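Local coordinates for oxidoreductase, 2OG-Fe oxygenase family protein, putative, expressed (Oryza sativa subsp. japonica, PDB 5XOI) that probably acts as an iron(II)- and 2-oxoglutarate-dependent dioxygenase of the AlkB family, the chain here being its catalytic part with manganese in the metal site, at residues Pro147-Gly152 with Ser194-His199; Tyr47-Lys52 with Gln140-Thr145. One frame throughout, in Å; residues are numbered along the deposited sequence.

Interaction 1: Pro147-Gly152 with Ser194-His199; sequences PSLHKG and SRLIFH. With MN (manganese (II) ion), chain C.
Arg195 reaches across to the helix that ends near Gly152, and its guanidinium receives Leu149 on one face. Only CD2 of Leu149 does the touching: this methyl sits 3.3 Å above the guanidinium plane, displaced toward the rim, and lies 3.4 Å from Arg195 NH2. The two side chains cross at about a right angle, and a single branch rests on the flat group. In Arg195, CG lies anti to the backbone N and the chain bends at chi2 (52°), which carries its aliphatic root past the glycine while the planar end meets the leucine. Arg195 CB is 4.2 Å from Gly152 CA; Gly152 closes the helix in a Schellman motif, and its positive phi suits a residue without a side chain. The polar end is held too: the single N-H of Arg195 NE is shared between Leu153 O and water 1, which in turn donates to Ser148 OG at 2.7 Å. Leu196 adds an apolar touch, its CD2 4.3 Å from Leu149 CD2. Residues 194-197 form a type I beta turn that leads into strand 198-205 of the double-stranded beta-helix core, the jelly roll of this oxygenase superfamily. Ile197 supplies its carbonyl O to His199 ND1 (2.9 Å), and the acceptor lies nearly in the imidazole plane although the nitrogen stands well above the carbonyl plane. That bond helps fix the ring's rotation and leaves NE2 of His199 to bind manganese at 2.2 Å, alongside His139 and Asp141.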
loop_
_atom_site.group_PDB
_atom_site.type_symbol
_atom_site.label_atom_id
_atom_site.label_comp_id
_atom_site.label_asym_id
_atom_site.label_seq_id
_atom_site.Cartn_x
_atom_site.Cartn_y
_atom_site.Cartn_z
ATOM N N PRO A 147 -19.062 6.341 3.847
ATOM C CA PRO A 147 -18.713 7.698 3.394
ATOM C C PRO A 147 -17.292 7.802 2.877
ATOM O O PRO A 147 -17.046 8.514 1.894
ATOM C CB PRO A 147 -18.924 8.550 4.652
ATOM C CG PRO A 147 -19.937 7.790 5.449
ATOM C CD PRO A 147 -19.582 6.351 5.228
ATOM N N SER A 148 -16.346 7.119 3.522
ATOM C CA SER A 148 -14.974 7.097 3.026
ATOM C C SER A 148 -14.913 6.541 1.609
ATOM O O SER A 148 -14.265 7.116 0.722
ATOM C CB SER A 148 -14.099 6.263 3.960
ATOM O OG SER A 148 -12.749 6.328 3.556
ATOM N N LEU A 149 -15.569 5.403 1.386
ATOM C CA LEU A 149 -15.585 4.794 0.062
ATOM C C LEU A 149 -16.352 5.656 -0.929
ATOM O O LEU A 149 -15.897 5.866 -2.060
ATOM C CB LEU A 149 -16.200 3.396 0.136
ATOM C CG LEU A 149 -15.496 2.335 0.972
ATOM C CD1 LEU A 149 -16.258 1.020 0.857
ATOM C CD2 LEU A 149 -14.062 2.171 0.499
ATOM N N HIS A 150 -17.509 6.185 -0.512
ATOM C CA HIS A 150 -18.346 6.967 -1.418
ATOM C C HIS A 150 -17.636 8.233 -1.872
ATOM O O HIS A 150 -17.808 8.676 -3.014
ATOM C CB HIS A 150 -19.672 7.314 -0.736
ATOM C CG HIS A 150 -20.468 8.356 -1.458
ATOM N ND1 HIS A 150 -20.801 8.247 -2.792
ATOM C CD2 HIS A 150 -20.998 9.526 -1.033
ATOM C CE1 HIS A 150 -21.501 9.306 -3.157
ATOM N NE2 HIS A 150 -21.632 10.099 -2.108
ATOM N N LYS A 151 -16.833 8.830 -0.993
ATOM C CA LYS A 151 -16.065 10.007 -1.370
ATOM C C LYS A 151 -14.835 9.669 -2.204
ATOM O O LYS A 151 -14.181 10.584 -2.718
ATOM C CB LYS A 151 -15.659 10.767 -0.107
ATOM C CG LYS A 151 -16.806 11.453 0.606
ATOM C CD LYS A 151 -16.273 12.247 1.795
ATOM C CE LYS A 151 -17.366 13.106 2.440
ATOM N NZ LYS A 151 -18.468 12.274 3.007
ATOM N N GLY A 152 -14.515 8.390 -2.361
ATOM C CA GLY A 152 -13.352 8.013 -3.139
ATOM C C GLY A 152 -12.025 8.327 -2.492
ATOM O O GLY A 152 -11.015 8.430 -3.195
ATOM N N SER A 194 -11.225 4.909 -9.326
ATOM C CA SER A 194 -10.430 3.696 -9.168
ATOM C C SER A 194 -10.385 3.177 -7.733
ATOM O O SER A 194 -9.646 2.226 -7.456
ATOM C CB SER A 194 -8.999 3.927 -9.667
ATOM O OG SER A 194 -8.976 3.988 -11.078
ATOM N N ARG A 195 -11.161 3.763 -6.817
ATOM C CA ARG A 195 -11.019 3.424 -5.403
ATOM C C ARG A 195 -11.341 1.957 -5.136
ATOM O O ARG A 195 -10.772 1.348 -4.220
ATOM C CB ARG A 195 -11.903 4.350 -4.561
ATOM C CG ARG A 195 -11.904 4.075 -3.046
ATOM C CD ARG A 195 -10.491 4.015 -2.470
ATOM N NE ARG A 195 -10.532 3.781 -1.027
ATOM C CZ ARG A 195 -10.696 2.578 -0.490
ATOM N NH1 ARG A 195 -10.822 1.522 -1.284
ATOM N NH2 ARG A 195 -10.732 2.423 0.830
ATOM N N LEU A 196 -12.215 1.356 -5.939
ATOM C CA LEU A 196 -12.669 -0.006 -5.698
ATOM C C LEU A 196 -12.119 -1.003 -6.722
ATOM O O LEU A 196 -12.733 -2.044 -6.965
ATOM C CB LEU A 196 -14.198 -0.045 -5.668
ATOM C CG LEU A 196 -14.775 0.556 -4.380
ATOM C CD1 LEU A 196 -16.298 0.433 -4.340
ATOM C CD2 LEU A 196 -14.147 -0.129 -3.167
ATOM N N ILE A 197 -10.959 -0.718 -7.319
ATOM C CA ILE A 197 -10.368 -1.696 -8.226
ATOM C C ILE A 197 -10.082 -2.988 -7.474
ATOM O O ILE A 197 -9.717 -2.987 -6.290
ATOM C CB ILE A 197 -9.086 -1.159 -8.891
ATOM C CG1 ILE A 197 -8.080 -0.667 -7.836
ATOM C CG2 ILE A 197 -9.434 -0.086 -9.917
ATOM C CD1 ILE A 197 -6.674 -0.396 -8.399
ATOM N N PHE A 198 -10.273 -4.103 -8.160
ATOM C CA PHE A 198 -9.703 -5.359 -7.702
ATOM C C PHE A 198 -8.194 -5.325 -7.930
ATOM O O PHE A 198 -7.720 -4.851 -8.961
ATOM C CB PHE A 198 -10.326 -6.537 -8.455
ATOM C CG PHE A 198 -11.696 -6.932 -7.961
ATOM C CD1 PHE A 198 -12.830 -6.272 -8.429
ATOM C CD2 PHE A 198 -11.857 -7.972 -7.054
ATOM C CE1 PHE A 198 -14.097 -6.627 -7.986
ATOM C CE2 PHE A 198 -13.134 -8.341 -6.599
ATOM C CZ PHE A 198 -14.249 -7.670 -7.062
ATOM N N HIS A 199 -7.424 -5.837 -6.975
ATOM C CA HIS A 199 -5.974 -5.712 -7.102
ATOM C C HIS A 199 -5.300 -6.771 -6.242
ATOM O O HIS A 199 -5.915 -7.383 -5.362
ATOM C CB HIS A 199 -5.486 -4.309 -6.708
ATOM C CG HIS A 199 -5.864 -3.924 -5.316
ATOM N ND1 HIS A 199 -7.118 -3.445 -4.997
ATOM C CD2 HIS A 199 -5.183 -4.013 -4.151
ATOM C CE1 HIS A 199 -7.182 -3.233 -3.695
ATOM N NE2 HIS A 199 -6.024 -3.577 -3.160
HETATM MN MN MN C . -5.691 -4.071 -1.030
HETATM O O HOH W 1 -11.496 5.255 1.365
HETATM O O HOH W 2 -4.606 -2.039 -0.705
#

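Interaction 2: Tyr47-Lys52 with Gln140-Thr145; sequences YRDGGK and QDKDET. With MN (manganese (II) ion), chain C.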
loop_
_atom_site.group_PDB
_atom_site.type_symbol
_atom_site.label_atom_id
_atom_site.label_comp_id
_atom_site.label_asym_id
_atom_site.label_seq_id
_atom_site.Cartn_x
_atom_site.Cartn_y
_atom_site.Cartn_z
ATOM N N TYR A 47 -6.424 -15.477 7.399
ATOM C CA TYR A 47 -7.316 -15.187 6.283
ATOM C C TYR A 47 -6.933 -13.861 5.647
ATOM O O TYR A 47 -6.740 -12.871 6.357
ATOM C CB TYR A 47 -8.778 -15.106 6.752
ATOM C CG TYR A 47 -9.660 -14.319 5.794
ATOM C CD1 TYR A 47 -9.919 -14.800 4.524
ATOM C CD2 TYR A 47 -10.226 -13.101 6.163
ATOM C CE1 TYR A 47 -10.721 -14.096 3.632
ATOM C CE2 TYR A 47 -11.024 -12.383 5.281
ATOM C CZ TYR A 47 -11.268 -12.893 4.016
ATOM O OH TYR A 47 -12.052 -12.204 3.124
ATOM N N ARG A 48 -6.844 -13.838 4.311
ATOM C CA ARG A 48 -6.856 -12.596 3.550
ATOM C C ARG A 48 -7.804 -12.749 2.374
ATOM O O ARG A 48 -7.813 -13.787 1.706
ATOM C CB ARG A 48 -5.457 -12.203 3.033
ATOM C CG ARG A 48 -4.457 -11.790 4.134
ATOM C CD ARG A 48 -4.814 -10.444 4.805
ATOM N NE ARG A 48 -4.867 -9.362 3.829
ATOM C CZ ARG A 48 -3.921 -8.443 3.638
ATOM N NH1 ARG A 48 -2.827 -8.408 4.398
ATOM N NH2 ARG A 48 -4.095 -7.538 2.686
ATOM N N ASP A 49 -8.599 -11.712 2.130
ATOM C CA ASP A 49 -9.482 -11.698 0.967
ATOM C C ASP A 49 -8.659 -11.877 -0.298
ATOM O O ASP A 49 -7.761 -11.072 -0.589
ATOM C CB ASP A 49 -10.265 -10.387 0.923
ATOM C CG ASP A 49 -11.422 -10.413 -0.066
ATOM O OD1 ASP A 49 -11.704 -11.451 -0.702
ATOM O OD2 ASP A 49 -12.083 -9.370 -0.194
ATOM N N GLY A 50 -8.954 -12.955 -1.038
ATOM C CA GLY A 50 -8.212 -13.303 -2.235
ATOM C C GLY A 50 -7.183 -14.391 -2.035
ATOM O O GLY A 50 -6.633 -14.900 -3.022
ATOM N N GLY A 51 -6.925 -14.786 -0.796
ATOM C CA GLY A 51 -5.874 -15.745 -0.532
ATOM C C GLY A 51 -4.505 -15.088 -0.500
ATOM O O GLY A 51 -4.306 -13.956 -0.939
ATOM N N LYS A 52 -3.546 -15.807 0.071
ATOM C CA LYS A 52 -2.206 -15.252 0.210
ATOM C C LYS A 52 -1.223 -16.389 0.382
ATOM O O LYS A 52 -1.598 -17.514 0.724
ATOM C CB LYS A 52 -2.108 -14.292 1.396
ATOM N N GLN A 140 -10.883 -6.280 -3.400
ATOM C CA GLN A 140 -11.191 -4.864 -3.249
ATOM C C GLN A 140 -10.878 -4.409 -1.825
ATOM O O GLN A 140 -11.059 -5.160 -0.868
ATOM C CB GLN A 140 -12.673 -4.611 -3.543
ATOM C CG GLN A 140 -13.074 -4.823 -4.993
ATOM C CD GLN A 140 -14.562 -4.614 -5.196
ATOM O OE1 GLN A 140 -15.388 -5.291 -4.562
ATOM N NE2 GLN A 140 -14.918 -3.666 -6.061
ATOM N N ASP A 141 -10.422 -3.160 -1.690
ATOM C CA ASP A 141 -10.299 -2.537 -0.369
ATOM C C ASP A 141 -11.680 -1.998 -0.027
ATOM O O ASP A 141 -12.007 -0.841 -0.289
ATOM C CB ASP A 141 -9.251 -1.431 -0.368
ATOM C CG ASP A 141 -7.824 -1.970 -0.390
ATOM O OD1 ASP A 141 -7.617 -3.209 -0.399
ATOM O OD2 ASP A 141 -6.899 -1.136 -0.392
ATOM N N LYS A 142 -12.517 -2.855 0.552
ATOM C CA LYS A 142 -13.926 -2.530 0.722
ATOM C C LYS A 142 -14.356 -2.488 2.181
ATOM O O LYS A 142 -15.560 -2.486 2.454
ATOM C CB LYS A 142 -14.775 -3.543 -0.048
ATOM C CG LYS A 142 -14.582 -4.972 0.453
ATOM C CD LYS A 142 -15.309 -5.984 -0.420
ATOM C CE LYS A 142 -15.227 -7.379 0.179
ATOM N NZ LYS A 142 -16.320 -8.250 -0.347
ATOM N N ASP A 143 -13.413 -2.455 3.128
ATOM C CA ASP A 143 -13.760 -2.528 4.547
ATOM C C ASP A 143 -13.815 -1.168 5.239
ATOM O O ASP A 143 -14.195 -1.109 6.415
ATOM C CB ASP A 143 -12.767 -3.432 5.289
ATOM C CG ASP A 143 -12.832 -4.884 4.825
ATOM O OD1 ASP A 143 -13.879 -5.294 4.274
ATOM O OD2 ASP A 143 -11.832 -5.615 5.013
ATOM N N GLU A 144 -13.437 -0.086 4.554
ATOM C CA GLU A 144 -13.579 1.260 5.101
ATOM C C GLU A 144 -15.057 1.670 5.151
ATOM O O GLU A 144 -15.921 1.051 4.525
ATOM C CB GLU A 144 -12.778 2.254 4.261
ATOM N N THR A 145 -15.349 2.740 5.898
ATOM C CA THR A 145 -16.738 3.159 6.071
ATOM C C THR A 145 -17.333 3.624 4.742
ATOM O O THR A 145 -16.619 4.050 3.828
ATOM C CB THR A 145 -16.859 4.267 7.128
ATOM O OG1 THR A 145 -16.272 5.491 6.661
ATOM C CG2 THR A 145 -16.189 3.845 8.418
HETATM MN MN MN C . -5.691 -4.071 -1.030
HETATM O O HOH W 3 -12.683 -8.472 -2.621
HETATM O O HOH W 4 -11.054 -7.347 0.852
HETATM O O HOH W 2 -4.606 -2.039 -0.705
#
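The carboxylate of Asp49 meets the other segment through OD2, with water 3 displaced to one side of its plane and Lys142 CE to the opposite side, 3.7 Å from OD2. Waters 3 and 4 both donate hydrogen bonds to Asp49 OD2, at 2.7 Å and 2.5 Å. The pairing joins the loop before strand 55-59 to the loop carrying Asp141, the aspartate of the HxD part of the facial metal triad in this double-stranded beta-helix fold; the histidine, His139, ends strand 134-139. Both waters continue to Gln140: water 3 accepts from its backbone N at 2.9 Å, and water 4 donates to its O at 2.8 Å. Aspartate suits this place because one oxygen can take both donors, while CG anti to the backbone N (chi1 -167°) swings the group across. Lys142 runs out extended beyond CG, yet its NZ stays 4.4 Å from Asp49 OD2, too far for a salt bridge. Asp49 occupies a type II beta turn, Arg48 to Gly51, whose third position, Gly50, has a positive phi that glycine tolerates. Asp141 centres an inverse gamma turn; its OD1 binds manganese at 2.2 Å, and its OD2 accepts from metal-bound water 2 at 2.5 Å.

Interaction 1 is partly buried and packs mainly directly, an apolar branch against a guanidinium with one bridging water, whereas interaction 2 lies at the surface and is carried mainly by water. They meet around the manganese, to which 194-199 gives a histidine and 140-145 an aspartate, with metal-bound water 2 belonging to both contacts. Protein atoms also join them: Arg195 NH1 probably donates a hydrogen bond to Asp141 O at 2.8 Å, and Gln140 NE2 probably donates to Leu196 O at 2.9 Å. The buried arginine is thus placed to steady the backbone of a metal ligand, probably as a second-shell residue. Segment 47-52 brings Arg48, a 2-oxoglutarate-binding residue, toward the metal site.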